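Local atomic coordinates of xyloglucanase (Paenibacillus pabuli, PDB entry 2JEP), a protein that hydrolyses xyloglucan, a plant cell-wall polysaccharide, as an endo-acting glycoside hydrolase of family 5. Residues V115-Y118 and A119-G123. Residues are numbered along the deposited sequence; the frame is centred on the assembly and turned at random.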
loop_
_atom_site.group_PDB
_atom_site.type_symbol
_atom_site.label_atom_id
_atom_site.label_comp_id
_atom_site.label_asym_id
_atom_site.label_seq_id
_atom_site.Cartn_x
_atom_site.Cartn_y
_atom_site.Cartn_z
ATOM N N VAL A 115 -17.429 0.496 0.109
ATOM C CA VAL A 115 -16.397 -0.169 0.874
ATOM C C VAL A 115 -15.565 0.852 1.669
ATOM O O VAL A 115 -15.240 0.623 2.853
ATOM C CB VAL A 115 -15.540 -1.049 -0.049
ATOM C CG1 VAL A 115 -14.349 -1.685 0.702
ATOM C CG2 VAL A 115 -16.415 -2.161 -0.672
ATOM N N VAL A 116 -15.222 1.976 1.040
ATOM C CA VAL A 116 -14.572 3.068 1.765
ATOM C C VAL A 116 -15.402 3.433 2.990
ATOM O O VAL A 116 -14.871 3.593 4.090
ATOM C CB VAL A 116 -14.356 4.279 0.858
ATOM C CG1 VAL A 116 -14.065 5.554 1.703
ATOM C CG2 VAL A 116 -13.248 4.002 -0.135
ATOM N N ASP A 117 -16.715 3.593 2.801
ATOM C CA ASP A 117 -17.559 3.987 3.913
ATOM C C ASP A 117 -17.567 2.974 5.060
ATOM O O ASP A 117 -17.700 3.351 6.225
ATOM C CB ASP A 117 -18.988 4.223 3.434
ATOM C CG ASP A 117 -19.166 5.498 2.648
ATOM O OD1 ASP A 117 -18.267 6.363 2.699
ATOM O OD2 ASP A 117 -20.277 5.628 2.049
ATOM N N TYR A 118 -17.422 1.679 4.765
ATOM C CA TYR A 118 -17.355 0.696 5.848
ATOM C C TYR A 118 -16.264 1.046 6.841
ATOM O O TYR A 118 -16.423 0.836 8.021
ATOM C CB TYR A 118 -17.078 -0.722 5.341
ATOM C CG TYR A 118 -18.094 -1.345 4.404
ATOM C CD1 TYR A 118 -19.362 -0.844 4.267
ATOM C CD2 TYR A 118 -17.754 -2.449 3.635
ATOM C CE1 TYR A 118 -20.273 -1.424 3.374
ATOM C CE2 TYR A 118 -18.653 -3.033 2.782
ATOM C CZ TYR A 118 -19.905 -2.509 2.633
ATOM O OH TYR A 118 -20.769 -3.107 1.741
ATOM N N ALA A 119 -15.136 1.537 6.337
ATOM C CA ALA A 119 -13.991 1.936 7.180
ATOM C C ALA A 119 -14.113 3.377 7.656
ATOM O O ALA A 119 -13.928 3.676 8.846
ATOM C CB ALA A 119 -12.668 1.744 6.423
ATOM N N TYR A 120 -14.454 4.282 6.740
ATOM C CA TYR A 120 -14.526 5.702 7.087
ATOM C C TYR A 120 -15.589 5.975 8.153
ATOM O O TYR A 120 -15.372 6.782 9.067
ATOM C CB TYR A 120 -14.788 6.502 5.819
ATOM C CG TYR A 120 -14.849 8.004 5.955
ATOM C CD1 TYR A 120 -13.712 8.768 5.875
ATOM C CD2 TYR A 120 -16.065 8.652 6.133
ATOM C CE1 TYR A 120 -13.779 10.153 5.963
ATOM C CE2 TYR A 120 -16.140 10.023 6.249
ATOM C CZ TYR A 120 -15.002 10.774 6.139
ATOM O OH TYR A 120 -15.030 12.159 6.214
ATOM N N ASN A 121 -16.734 5.306 8.045
ATOM C CA ASN A 121 -17.805 5.518 9.014
ATOM C C ASN A 121 -17.511 4.936 10.381
ATOM O O ASN A 121 -18.222 5.273 11.361
ATOM C CB ASN A 121 -19.124 4.972 8.494
ATOM C CG ASN A 121 -19.695 5.793 7.374
ATOM O OD1 ASN A 121 -19.297 6.939 7.169
ATOM N ND2 ASN A 121 -20.648 5.207 6.636
ATOM N N GLU A 122 -16.477 4.089 10.463
ATOM C CA GLU A 122 -15.985 3.552 11.725
ATOM C C GLU A 122 -14.830 4.360 12.305
ATOM O O GLU A 122 -14.221 3.961 13.288
ATOM C CB GLU A 122 -15.563 2.095 11.551
ATOM C CG GLU A 122 -16.702 1.142 11.337
ATOM C CD GLU A 122 -17.583 1.007 12.566
ATOM O OE1 GLU A 122 -17.014 0.973 13.672
ATOM O OE2 GLU A 122 -18.830 0.940 12.429
ATOM N N GLY A 123 -14.557 5.524 11.742
ATOM C CA GLY A 123 -13.553 6.397 12.337
ATOM C C GLY A 123 -12.129 6.055 11.928
ATOM O O GLY A 123 -11.183 6.618 12.473
HETATM O O HOH W 1 -19.557 8.179 4.677
HETATM O O HOH W 2 -19.108 0.497 9.002
#
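Asn-121 sits one helical turn beyond Asp-117 and leans its side chain back over that residue: its CB lies 3.1 Å from Asp-117 O, and its amide nitrogen ND2 comes 3.7 Å from Asp-117 CB. In both residues CG stands anti to the carbonyl carbon, which sends the two polar ends out on the same flank of the helix. There a water donates to Asn-121 OD1 at 2.8 Å and, weakly, to Asp-117 OD1. The backbone bonds from Asn-121 N to Asp-117 O (2.8 Å) and from Tyr-120 N to Val-116 O continue the helical pattern up to the end of the helix. The CB of Tyr-120 lies 3.4 Å from Val-116 O and 4.3 Å from Val-116 CG1, while the ring, with CG anti to the backbone N (chi1 -178°), leads away from this turn. Tyr-171 and Asn-172 hold the outer ends of this flank, the hydroxyl of Tyr-171 bonding to Asp-117 OD1 and the backbone N of Asn-172 to Tyr-120 OH. Glu-122 lays CG 3.3 Å from Tyr-118 O. A second water donates to that carbonyl and weakly to Glu-122 OE2, while OE1 forms a salt bridge with Lys-79 from helix 72-80. On the buried side, Val-116 and Ala-119 pack against strands 85-88 and 125-128. Gly-123, with positive phi, is the C-prime residue of a Schellman motif, defined by the bonds from Gly-123 N to Tyr-120 O (3.1 Å) and from Leu-124 N to Ala-119 O, which ends helix 106-120 and leads into strand 125-128, within a beta-alpha-beta unit of the TIM barrel.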